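ThreeFoil (Artificial gene, PDB 3PG0) is a designed, three-fold symmetric beta-trefoil protein of the ricin-type lectin family that binds a sodium ion and probably binds sugars. Local coordinates at residues V32-G37 with D120-L125; E43-S48 with G61-W66; L68-L71 with Y75-L78; Y150-S153 with Q158-R161. One frame throughout, in Å; residues are numbered along the deposited sequence.

In the fold
Following the chain from its N terminus, strand 28-33 runs into residues 32-37, the first half of contact 1, which closes only when residues 120-125 are reached. Contacts 2 and 3 are nested in that loop, one after the other: contact 2 joins the loops either side of strand 53-56, and contact 3 pairs strands 66-72 and 75-80 as a hairpin. Contact 4 follows in series, folding residues 150-153 against 158-161. Contacts 1 and 4 touch where Arg34 meets Gln159 and where strands 28-33 and 160-164 pair, bringing the first and last strands of the chain together. Leu78 of contact 3 packs against Leu125 of contact 1 and Trp66 of contact 2.

Contact 1: residues V32-G37 with D120-L125; sequences VARHSG and DGYYKL
Arg34 lies over the ring of Tyr122 where two distant parts of the beta-trefoil meet at the surface, the turn after strand 28-33 and the loop leading into strand 123-127. The backbones stay well apart, the CA atoms of Arg34 and Tyr122 being 7.8 Å from each other, and the arginine side chain bridges the interval. Its CG is trans to the backbone N (chi1 -178°) and the chain runs on extended to NE, which lays the whole length across one ring face. Arg34 CB begins over the CE1 side, 3.6 Å from Tyr122 CE1, and CG follows above the CE1-CZ bond. Arg34 CD sits over the middle of the Tyr122 ring as a CH-pi contact, 3.5 Å from the centroid and 9° off the ring normal. Beyond it Arg34 NE reaches Tyr122 CE2 at 3.5 Å, and CZ lies over the same face, above the CE2-CD2 side. The guanidinium is therefore stacked on the tyrosine with the two planes only 3° apart, displaced from the ring centre.

At the tip, NH1 is shared. It donates to Gln159 OE1, a residue of contact 4, and also forms a salt bridge with Asp120 whose hydrogen bond is weak. NH2 bonds a glycerol molecule, probably from the crystallisation liquor. These partners would help to fix the rotation of the guanidinium above the ring. The carboxylate of Asp120 is turned almost perpendicular to the guanidinium, and its OD2 stands 3.3 Å from Arg34 NH1.

Contact 2: residues E43-S48 with G61-W66; sequences ENASTS and GDNQQW
Two surface loops of one beta-trefoil module, the turn after strand 39-42 and the short 3-10 turn ahead of strand 66-72, meet through Ala45 and Asn63. Their CA atoms are 5.2 Å apart, so the backbones come close and the small methyl of Ala45 fits beside the asparagine. Ala45 CB lies against the base of the amide, 3.8 Å from Asn63 CG and 3.9 Å from Asn63 CB. On the asparagine, CB also approaches the alanine backbone, 3.7 Å from Ala45 CA.

Each loop has bracing of its own. Ser46 N bonds Glu43 O at 3.3 Å, while Ser48 N donates to Ser46 OG at 3.0 Å, an ST turn. Across the other loop, Gln64 N bonds Gly61 O at 2.9 Å. A buffer molecule, probably from the crystallisation liquor, accepts a bond from Asn44 N beside the contact.

The contact between the two residues is van der Waals packing; the polar end of Asn63 is directed elsewhere. With CG placed between the backbone N and the carbonyl carbon (chi1 61°), the amide reaches the end of strand 39-42, where ND2 donates to Val42 O. The backbone of Asn63 also bonds Val42. An alanine methyl is thus packed on an asparagine whose main chain and side chain together tie the 3-10 turn to the end of strand 39-42 in the ricin-type trefoil.

Contact 3: residues L68-L71 with Y75-L78; sequences LVDL and YYKL
The antiparallel beta hairpin formed by strands 66-72 and 75-80 is joined here near its turn, from Leu68 opposite Leu78 to Leu71 near Tyr75. Val69 and Lys77 make the hydrogen-bonded pair: Val69 N donates to Lys77 O at 2.9 Å, nearly straight at the hydrogen, and Lys77 N returns a bond to Val69 O. Closer to the turn, Leu71 N donates to Tyr75 O at 2.8 Å, with the donor tilted out of the carbonyl plane. The flanking pairs Leu68-Leu78 and Asp70-Tyr76 are non-hydrogen-bonded, and Tyr76 CA adds a CA-H...O contact to Val69 O at 3.1 Å.

Val69 and Lys77 lie side by side on one face, pointing the same way. Lys77 CG sits between its backbone N and carbonyl carbon (chi1 63°), which brings it 3.6 Å from Val69 CB; the extended chain then carries CE past Val69 CG1. Beyond them the lysine forms a cation-pi pair with Tyr105. On the other face, Leu68 CD1, in one of two modelled conformers, meets Leu78 CD2, and these leucines continue into packing against strands 113-117 and 28-33.

Tyr76 reaches across to Asp70, the ring crossing the aspartate at a slant with CE1 3.9 Å from Asp70 CB. The carboxylate and ring planes are only 20° apart, and Asp70 OD1 accepts from Gly72 N at the end of its own strand. Leu71 CD1 drapes over the opposite backbone, 3.7 Å from Lys77 N. Segments 68-71 and 75-78 run at 145° to each other, a twisted hairpin that contributes two neighbouring strands to the six-stranded beta-trefoil barrel.

Contact 4: residues Y150-S153 with Q158-R161; sequences YSYS and QQWR
Residues 150-153 leave the end of strand 147-150 and lie against Gln158 and Gln159, just ahead of strand 160-164; Tyr152 and Gln158 bring their CA atoms within 6.7 Å. The backbones do not pair; the link is made by the side chain of Gln158, extended beyond CG so that its amide meets the main chain of the other segment. Gln158 NE2 donates to Ser151 O at 2.9 Å, with the donor well above the carbonyl plane though the acceptor is close to the plane of the amide. Gln158 OE1 accepts from Ser153 N at 2.8 Å in a nearly straight bond (168°).

The buried amide has further partners, Asp135 OD2 for NE2 and Gly155 N for OE1, so both ends are gripped twice and its rotation is fixed. The Tyr152 side chain crosses that of Gln158 at a slant, turning a ring edge to it; ring and amide planes are 7° apart but not stacked. Gln158 O lies at that edge, 3.5 Å from Tyr152 CE1. Farther out, Tyr152 OH touches Gln159 CG at 3.6 Å. A buried glutamine thus ties together the two ends of the loop joining strands 147-150 and 160-164 of the ricin-type beta-trefoil.

Contact 1: residues V32-G37 with D120-L125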
loop_
_atom_site.group_PDB
_atom_site.type_symbol
_atom_site.label_atom_id
_atom_site.label_comp_id
_atom_site.label_asym_id
_atom_site.label_seq_id
_atom_site.Cartn_x
_atom_site.Cartn_y
_atom_site.Cartn_z
ATOM N N VAL A 32 -3.019 6.712 -4.593
ATOM C CA VAL A 32 -4.380 7.198 -4.383
ATOM C C VAL A 32 -5.372 6.135 -4.833
ATOM O O VAL A 32 -5.316 5.670 -5.974
ATOM C CB VAL A 32 -4.628 8.493 -5.188
ATOM C CG1 VAL A 32 -6.057 8.982 -5.003
ATOM C CG2 VAL A 32 -3.636 9.564 -4.768
ATOM N N ALA A 33 -6.265 5.739 -3.931
ATOM C CA ALA A 33 -7.280 4.741 -4.270
ATOM C C ALA A 33 -8.286 5.315 -5.257
ATOM O O ALA A 33 -8.739 6.463 -5.122
ATOM C CB ALA A 33 -7.983 4.238 -3.017
ATOM N N ARG A 34 -8.649 4.507 -6.246
ATOM C CA ARG A 34 -9.512 4.979 -7.325
ATOM C C ARG A 34 -10.893 5.368 -6.828
ATOM O O ARG A 34 -11.469 6.361 -7.283
ATOM C CB ARG A 34 -9.623 3.906 -8.403
ATOM C CG ARG A 34 -10.462 4.317 -9.591
ATOM C CD ARG A 34 -10.394 3.294 -10.716
ATOM N NE ARG A 34 -11.157 3.771 -11.872
ATOM C CZ ARG A 34 -11.199 3.160 -13.053
ATOM N NH1 ARG A 34 -10.522 2.039 -13.251
ATOM N NH2 ARG A 34 -11.916 3.677 -14.046
ATOM N N HIS A 35 -11.432 4.590 -5.896
ATOM C CA HIS A 35 -12.796 4.846 -5.441
ATOM C C HIS A 35 -12.891 6.120 -4.605
ATOM O O HIS A 35 -13.844 6.872 -4.733
ATOM C CB HIS A 35 -13.355 3.636 -4.667
ATOM C CG HIS A 35 -12.785 3.481 -3.288
ATOM N ND1 HIS A 35 -11.428 3.433 -3.041
ATOM C CD2 HIS A 35 -13.391 3.381 -2.080
ATOM C CE1 HIS A 35 -11.223 3.295 -1.741
ATOM N NE2 HIS A 35 -12.401 3.258 -1.137
ATOM N N SER A 36 -11.889 6.377 -3.770
ATOM C CA SER A 36 -12.027 7.411 -2.746
ATOM C C SER A 36 -11.224 8.659 -3.056
ATOM O O SER A 36 -11.541 9.747 -2.555
ATOM C CB SER A 36 -11.562 6.876 -1.395
ATOM O OG SER A 36 -10.167 6.608 -1.444
ATOM N N GLY A 37 -10.179 8.504 -3.866
ATOM C CA GLY A 37 -9.267 9.599 -4.157
ATOM C C GLY A 37 -8.400 9.945 -2.952
ATOM O O GLY A 37 -7.711 10.979 -2.930
ATOM N N ASP A 120 -5.500 1.437 -17.705
ATOM C CA ASP A 120 -6.217 2.713 -17.769
ATOM C C ASP A 120 -5.657 3.785 -16.827
ATOM O O ASP A 120 -6.379 4.698 -16.416
ATOM C CB ASP A 120 -7.720 2.508 -17.518
ATOM C CG ASP A 120 -8.003 1.606 -16.324
ATOM O OD1 ASP A 120 -7.071 1.342 -15.533
ATOM O OD2 ASP A 120 -9.164 1.165 -16.173
ATOM N N GLY A 121 -4.372 3.681 -16.501
ATOM C CA GLY A 121 -3.719 4.655 -15.640
ATOM C C GLY A 121 -3.690 4.225 -14.185
ATOM O O GLY A 121 -3.143 4.924 -13.331
ATOM N N TYR A 122 -4.280 3.068 -13.907
ATOM C CA TYR A 122 -4.332 2.532 -12.548
ATOM C C TYR A 122 -3.501 1.267 -12.424
ATOM O O TYR A 122 -3.214 0.606 -13.424
ATOM C CB TYR A 122 -5.781 2.244 -12.137
ATOM C CG TYR A 122 -6.607 3.502 -11.997
ATOM C CD1 TYR A 122 -6.587 4.246 -10.820
ATOM C CD2 TYR A 122 -7.391 3.948 -13.046
ATOM C CE1 TYR A 122 -7.328 5.418 -10.703
ATOM C CE2 TYR A 122 -8.135 5.108 -12.940
ATOM C CZ TYR A 122 -8.107 5.835 -11.775
ATOM O OH TYR A 122 -8.863 6.985 -11.695
ATOM N N TYR A 123 -3.125 0.939 -11.189
ATOM C CA TYR A 123 -2.378 -0.284 -10.872
ATOM C C TYR A 123 -3.074 -1.087 -9.787
ATOM O O TYR A 123 -3.791 -0.535 -8.956
ATOM C CB TYR A 123 -0.990 0.065 -10.328
ATOM C CG TYR A 123 -0.058 0.659 -11.341
ATOM C CD1 TYR A 123 0.908 -0.121 -11.954
ATOM C CD2 TYR A 123 -0.138 1.994 -11.679
ATOM C CE1 TYR A 123 1.774 0.421 -12.882
ATOM C CE2 TYR A 123 0.723 2.547 -12.608
ATOM C CZ TYR A 123 1.676 1.757 -13.202
ATOM O OH TYR A 123 2.529 2.308 -14.132
ATOM N N LYS A 124 -2.831 -2.395 -9.768
ATOM C CA LYS A 124 -3.045 -3.159 -8.545
ATOM C C LYS A 124 -1.670 -3.518 -8.015
ATOM O O LYS A 124 -0.702 -3.632 -8.780
ATOM C CB LYS A 124 -3.875 -4.428 -8.780
ATOM C CG LYS A 124 -3.245 -5.416 -9.767
ATOM C CD LYS A 124 -4.097 -6.695 -9.949
ATOM C CE LYS A 124 -3.484 -7.565 -11.032
ATOM N NZ LYS A 124 -4.299 -8.794 -11.317
ATOM N N LEU A 125 -1.584 -3.669 -6.699
ATOM C CA LEU A 125 -0.340 -4.036 -6.042
ATOM C C LEU A 125 -0.611 -5.351 -5.353
ATOM O O LEU A 125 -1.469 -5.439 -4.464
ATOM C CB LEU A 125 0.098 -2.983 -5.013
ATOM C CG LEU A 125 0.670 -1.678 -5.575
ATOM C CD1 LEU A 125 -0.421 -0.805 -6.172
ATOM C CD2 LEU A 125 1.419 -0.909 -4.480
#

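Contact 2: residues E43-S48 with G61-W66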
loop_
_atom_site.group_PDB
_atom_site.type_symbol
_atom_site.label_atom_id
_atom_site.label_comp_id
_atom_site.label_asym_id
_atom_site.label_seq_id
_atom_site.Cartn_x
_atom_site.Cartn_y
_atom_site.Cartn_z
ATOM N N GLU A 43 -0.579 5.518 9.736
ATOM C CA GLU A 43 -1.474 6.164 10.685
ATOM C C GLU A 43 -0.760 7.072 11.687
ATOM O O GLU A 43 0.117 6.628 12.443
ATOM C CB GLU A 43 -2.305 5.107 11.411
ATOM C CG GLU A 43 -3.353 5.693 12.330
ATOM C CD GLU A 43 -4.290 4.636 12.858
ATOM O OE1 GLU A 43 -3.807 3.545 13.229
ATOM O OE2 GLU A 43 -5.509 4.896 12.895
ATOM N N ASN A 44 -1.144 8.348 11.667
ATOM C CA ASN A 44 -0.658 9.345 12.618
ATOM C C ASN A 44 0.854 9.556 12.580
ATOM O O ASN A 44 1.456 10.040 13.550
ATOM C CB ASN A 44 -1.144 9.024 14.030
ATOM C CG ASN A 44 -2.664 9.100 14.145
ATOM O OD1 ASN A 44 -3.303 9.940 13.505
ATOM N ND2 ASN A 44 -3.247 8.218 14.947
ATOM N N ALA A 45 1.455 9.181 11.451
ATOM C CA ALA A 45 2.887 9.379 11.219
ATOM C C ALA A 45 3.745 8.662 12.250
ATOM O O ALA A 45 4.887 9.052 12.517
ATOM C CB ALA A 45 3.236 10.870 11.141
ATOM N N SER A 46 3.217 7.581 12.808
ATOM C CA SER A 46 4.043 6.750 13.678
ATOM C C SER A 46 5.163 6.133 12.862
ATOM O O SER A 46 4.917 5.630 11.753
ATOM C CB SER A 46 3.216 5.618 14.275
ATOM O OG SER A 46 4.058 4.761 15.026
ATOM N N THR A 47 6.377 6.147 13.409
ATOM C CA THR A 47 7.499 5.453 12.768
ATOM C C THR A 47 7.623 4.004 13.251
ATOM O O THR A 47 8.556 3.286 12.860
ATOM C CB THR A 47 8.849 6.189 12.993
ATOM O OG1 THR A 47 9.256 6.074 14.366
ATOM C CG2 THR A 47 8.747 7.660 12.591
ATOM N N SER A 48 6.691 3.566 14.093
ATOM C CA SER A 48 6.815 2.260 14.756
ATOM C C SER A 48 6.702 1.049 13.834
ATOM O O SER A 48 5.863 1.020 12.923
ATOM C CB SER A 48 5.735 2.099 15.833
ATOM O OG SER A 48 5.897 3.042 16.876
ATOM N N GLY A 61 1.831 14.911 3.783
ATOM C CA GLY A 61 2.616 14.432 4.905
ATOM C C GLY A 61 3.625 13.394 4.443
ATOM O O GLY A 61 3.358 12.631 3.510
ATOM N N ASP A 62 4.793 13.359 5.083
ATOM C CA ASP A 62 5.796 12.360 4.719
ATOM C C ASP A 62 5.295 10.941 4.974
ATOM O O ASP A 62 5.825 9.983 4.409
ATOM C CB ASP A 62 7.100 12.566 5.503
ATOM C CG ASP A 62 7.888 13.775 5.034
ATOM O OD1 ASP A 62 7.546 14.380 3.998
ATOM O OD2 ASP A 62 8.881 14.105 5.707
ATOM N N ASN A 63 4.289 10.803 5.838
ATOM C CA ASN A 63 3.698 9.490 6.115
ATOM C C ASN A 63 2.716 9.056 5.024
ATOM O O ASN A 63 2.076 8.000 5.128
ATOM C CB ASN A 63 3.001 9.486 7.487
ATOM C CG ASN A 63 1.878 10.494 7.571
ATOM O OD1 ASN A 63 2.066 11.683 7.311
ATOM N ND2 ASN A 63 0.697 10.026 7.947
ATOM N N GLN A 64 2.617 9.868 3.975
ATOM C CA GLN A 64 1.737 9.585 2.842
ATOM C C GLN A 64 2.553 9.559 1.561
ATOM O O GLN A 64 1.996 9.590 0.465
ATOM C CB GLN A 64 0.668 10.662 2.714
ATOM C CG GLN A 64 -0.143 10.887 3.966
ATOM C CD GLN A 64 -1.224 11.913 3.753
ATOM O OE1 GLN A 64 -0.953 13.015 3.255
ATOM N NE2 GLN A 64 -2.463 11.560 4.114
ATOM N N GLN A 65 3.875 9.524 1.699
ATOM C CA GLN A 65 4.753 9.458 0.542
ATOM C C GLN A 65 5.570 8.185 0.590
ATOM O O GLN A 65 6.071 7.803 1.651
ATOM C CB GLN A 65 5.689 10.665 0.504
ATOM C CG GLN A 65 4.973 11.988 0.496
ATOM C CD GLN A 65 5.936 13.150 0.387
ATOM O OE1 GLN A 65 6.977 13.048 -0.261
ATOM N NE2 GLN A 65 5.593 14.263 1.028
ATOM N N TRP A 66 5.700 7.534 -0.564
ATOM C CA TRP A 66 6.271 6.204 -0.642
ATOM C C TRP A 66 7.338 6.147 -1.713
ATOM O O TRP A 66 7.139 6.627 -2.829
ATOM C CB TRP A 66 5.168 5.183 -0.963
ATOM C CG TRP A 66 4.094 5.146 0.100
ATOM C CD1 TRP A 66 2.986 5.956 0.195
ATOM C CD2 TRP A 66 4.053 4.273 1.230
ATOM N NE1 TRP A 66 2.263 5.630 1.319
ATOM C CE2 TRP A 66 2.889 4.590 1.965
ATOM C CE3 TRP A 66 4.878 3.237 1.685
ATOM C CZ2 TRP A 66 2.537 3.913 3.135
ATOM C CZ3 TRP A 66 4.527 2.562 2.846
ATOM C CH2 TRP A 66 3.372 2.904 3.560
#

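Contact 3: residues L68-L71 with Y75-L78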
loop_
_atom_site.group_PDB
_atom_site.type_symbol
_atom_site.label_atom_id
_atom_site.label_comp_id
_atom_site.label_asym_id
_atom_site.label_seq_id
_atom_site.Cartn_x
_atom_site.Cartn_y
_atom_site.Cartn_z
ATOM N N LEU A 68 9.148 3.882 -4.274
ATOM C CA LEU A 68 8.946 2.612 -4.977
ATOM C C LEU A 68 10.272 2.003 -5.430
ATOM O O LEU A 68 10.833 2.385 -6.467
ATOM C CB LEU A 68 8.034 2.795 -6.187
ATOM C CG LEU A 68 6.566 2.407 -6.010
ATOM C CD1 LEU A 68 5.875 3.258 -4.950
ATOM C CD2 LEU A 68 5.844 2.524 -7.347
ATOM N N VAL A 69 10.748 1.039 -4.654
ATOM C CA VAL A 69 12.082 0.503 -4.803
ATOM C C VAL A 69 12.050 -0.807 -5.568
ATOM O O VAL A 69 11.493 -1.799 -5.088
ATOM C CB VAL A 69 12.730 0.312 -3.423
ATOM C CG1 VAL A 69 14.136 -0.263 -3.574
ATOM C CG2 VAL A 69 12.752 1.645 -2.658
ATOM N N ASP A 70 12.643 -0.791 -6.765
ATOM C CA ASP A 70 12.649 -1.919 -7.683
ATOM C C ASP A 70 13.518 -3.048 -7.148
ATOM O O ASP A 70 14.700 -2.853 -6.881
ATOM C CB ASP A 70 13.192 -1.451 -9.045
ATOM C CG ASP A 70 12.981 -2.466 -10.147
ATOM O OD1 ASP A 70 12.543 -3.598 -9.853
ATOM O OD2 ASP A 70 13.264 -2.128 -11.318
ATOM N N LEU A 71 12.922 -4.224 -6.994
ATOM C CA LEU A 71 13.634 -5.399 -6.495
ATOM C C LEU A 71 13.944 -6.367 -7.627
ATOM O O LEU A 71 14.572 -7.394 -7.404
ATOM C CB LEU A 71 12.802 -6.122 -5.427
ATOM C CG LEU A 71 12.451 -5.335 -4.162
ATOM C CD1 LEU A 71 11.555 -6.144 -3.220
ATOM C CD2 LEU A 71 13.726 -4.920 -3.423
ATOM N N TYR A 75 8.797 -6.966 -8.903
ATOM C CA TYR A 75 8.530 -6.743 -7.485
ATOM C C TYR A 75 9.200 -5.473 -6.960
ATOM O O TYR A 75 10.266 -5.078 -7.444
ATOM C CB TYR A 75 8.943 -7.968 -6.663
ATOM C CG TYR A 75 8.012 -9.133 -6.902
ATOM C CD1 TYR A 75 6.765 -9.181 -6.292
ATOM C CD2 TYR A 75 8.364 -10.167 -7.759
ATOM C CE1 TYR A 75 5.900 -10.230 -6.523
ATOM C CE2 TYR A 75 7.505 -11.229 -7.987
ATOM C CZ TYR A 75 6.275 -11.253 -7.363
ATOM O OH TYR A 75 5.403 -12.297 -7.589
ATOM N N TYR A 76 8.548 -4.842 -5.984
ATOM C CA TYR A 76 9.009 -3.612 -5.356
ATOM C C TYR A 76 8.819 -3.691 -3.853
ATOM O O TYR A 76 7.918 -4.375 -3.370
ATOM C CB TYR A 76 8.159 -2.432 -5.847
ATOM C CG TYR A 76 8.341 -2.119 -7.314
ATOM C CD1 TYR A 76 9.156 -1.066 -7.720
ATOM C CD2 TYR A 76 7.714 -2.888 -8.295
ATOM C CE1 TYR A 76 9.337 -0.780 -9.060
ATOM C CE2 TYR A 76 7.889 -2.605 -9.645
ATOM C CZ TYR A 76 8.702 -1.550 -10.013
ATOM O OH TYR A 76 8.876 -1.258 -11.348
ATOM N N LYS A 77 9.647 -2.973 -3.105
ATOM C CA LYS A 77 9.269 -2.640 -1.739
ATOM C C LYS A 77 8.800 -1.197 -1.765
ATOM O O LYS A 77 9.248 -0.399 -2.595
ATOM C CB LYS A 77 10.398 -2.864 -0.719
ATOM C CG LYS A 77 11.638 -2.013 -0.898
ATOM C CD LYS A 77 12.573 -2.158 0.310
ATOM C CE LYS A 77 13.808 -1.288 0.132
ATOM N NZ LYS A 77 14.717 -1.351 1.335
ATOM N N LEU A 78 7.852 -0.881 -0.894
ATOM C CA LEU A 78 7.342 0.479 -0.788
ATOM C C LEU A 78 7.705 1.003 0.585
ATOM O O LEU A 78 7.286 0.456 1.611
ATOM C CB LEU A 78 5.826 0.511 -0.990
ATOM C CG LEU A 78 5.376 0.465 -2.449
ATOM C CD1 LEU A 78 5.415 -0.951 -2.976
ATOM C CD2 LEU A 78 3.968 1.038 -2.581
#

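Contact 4: residues Y150-S153 with Q158-R161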
loop_
_atom_site.group_PDB
_atom_site.type_symbol
_atom_site.label_atom_id
_atom_site.label_comp_id
_atom_site.label_asym_id
_atom_site.label_seq_id
_atom_site.Cartn_x
_atom_site.Cartn_y
_atom_site.Cartn_z
ATOM N N TYR A 150 -6.636 -8.401 -0.246
ATOM C CA TYR A 150 -7.797 -9.210 -0.621
ATOM C C TYR A 150 -7.633 -9.604 -2.078
ATOM O O TYR A 150 -7.078 -8.837 -2.860
ATOM C CB TYR A 150 -9.089 -8.388 -0.421
ATOM C CG TYR A 150 -10.315 -9.236 -0.171
ATOM C CD1 TYR A 150 -10.910 -9.953 -1.207
ATOM C CD2 TYR A 150 -10.864 -9.327 1.094
ATOM C CE1 TYR A 150 -12.017 -10.741 -0.979
ATOM C CE2 TYR A 150 -11.985 -10.118 1.334
ATOM C CZ TYR A 150 -12.547 -10.821 0.294
ATOM O OH TYR A 150 -13.652 -11.615 0.520
ATOM N N SER A 151 -8.118 -10.787 -2.459
ATOM C CA SER A 151 -8.056 -11.181 -3.861
ATOM C C SER A 151 -8.553 -10.063 -4.768
ATOM O O SER A 151 -9.581 -9.447 -4.493
ATOM C CB SER A 151 -8.882 -12.446 -4.108
ATOM O OG SER A 151 -8.294 -13.554 -3.462
ATOM N N TYR A 152 -7.826 -9.804 -5.849
ATOM C CA TYR A 152 -8.258 -8.793 -6.808
ATOM C C TYR A 152 -9.509 -9.256 -7.561
ATOM O O TYR A 152 -9.538 -10.354 -8.152
ATOM C CB TYR A 152 -7.152 -8.469 -7.819
ATOM C CG TYR A 152 -7.502 -7.287 -8.693
ATOM C CD1 TYR A 152 -7.401 -5.985 -8.209
ATOM C CD2 TYR A 152 -7.966 -7.471 -9.991
ATOM C CE1 TYR A 152 -7.733 -4.900 -9.003
ATOM C CE2 TYR A 152 -8.301 -6.395 -10.790
ATOM C CZ TYR A 152 -8.181 -5.118 -10.301
ATOM O OH TYR A 152 -8.519 -4.054 -11.108
ATOM N N SER A 153 -10.552 -8.431 -7.516
ATOM C CA SER A 153 -11.752 -8.668 -8.315
ATOM C C SER A 153 -12.235 -7.393 -9.006
ATOM O O SER A 153 -13.399 -7.297 -9.402
ATOM C CB SER A 153 -12.869 -9.294 -7.479
ATOM O OG SER A 153 -13.200 -8.480 -6.361
ATOM N N GLN A 158 -9.550 -1.370 -5.011
ATOM C CA GLN A 158 -8.384 -2.244 -5.192
ATOM C C GLN A 158 -7.488 -1.722 -6.315
ATOM O O GLN A 158 -6.596 -2.430 -6.802
ATOM C CB GLN A 158 -8.842 -3.646 -5.570
ATOM C CG GLN A 158 -9.875 -4.235 -4.642
ATOM C CD GLN A 158 -10.135 -5.671 -4.994
ATOM O OE1 GLN A 158 -10.599 -5.963 -6.103
ATOM N NE2 GLN A 158 -9.806 -6.585 -4.074
ATOM N N GLN A 159 -7.771 -0.502 -6.768
ATOM C CA GLN A 159 -7.017 0.118 -7.851
ATOM C C GLN A 159 -6.396 1.410 -7.349
ATOM O O GLN A 159 -7.035 2.162 -6.603
ATOM C CB GLN A 159 -7.935 0.403 -9.038
ATOM C CG GLN A 159 -8.612 -0.831 -9.611
ATOM C CD GLN A 159 -9.473 -0.490 -10.809
ATOM O OE1 GLN A 159 -9.060 0.276 -11.685
ATOM N NE2 GLN A 159 -10.679 -1.046 -10.852
ATOM N N TRP A 160 -5.153 1.660 -7.761
ATOM C CA TRP A 160 -4.349 2.732 -7.189
ATOM C C TRP A 160 -3.704 3.556 -8.292
ATOM O O TRP A 160 -3.152 3.003 -9.256
ATOM C CB TRP A 160 -3.264 2.143 -6.257
ATOM C CG TRP A 160 -3.853 1.393 -5.116
ATOM C CD1 TRP A 160 -4.235 0.076 -5.108
ATOM C CD2 TRP A 160 -4.179 1.916 -3.820
ATOM N NE1 TRP A 160 -4.773 -0.254 -3.883
ATOM C CE2 TRP A 160 -4.751 0.856 -3.074
ATOM C CE3 TRP A 160 -4.037 3.175 -3.215
ATOM C CZ2 TRP A 160 -5.172 1.008 -1.751
ATOM C CZ3 TRP A 160 -4.467 3.331 -1.897
ATOM C CH2 TRP A 160 -5.025 2.241 -1.177
ATOM N N ARG A 161 -3.778 4.875 -8.157
ATOM C CA ARG A 161 -3.062 5.770 -9.056
ATOM C C ARG A 161 -1.718 6.023 -8.391
ATOM O O ARG A 161 -1.668 6.408 -7.214
ATOM C CB ARG A 161 -3.834 7.083 -9.242
ATOM C CG ARG A 161 -3.406 7.891 -10.444
ATOM C CD ARG A 161 -4.444 8.957 -10.804
ATOM N NE ARG A 161 -4.415 10.106 -9.899
ATOM C CZ ARG A 161 -5.358 10.384 -9.001
ATOM N NH1 ARG A 161 -6.422 9.599 -8.884
ATOM N NH2 ARG A 161 -5.242 11.454 -8.221
#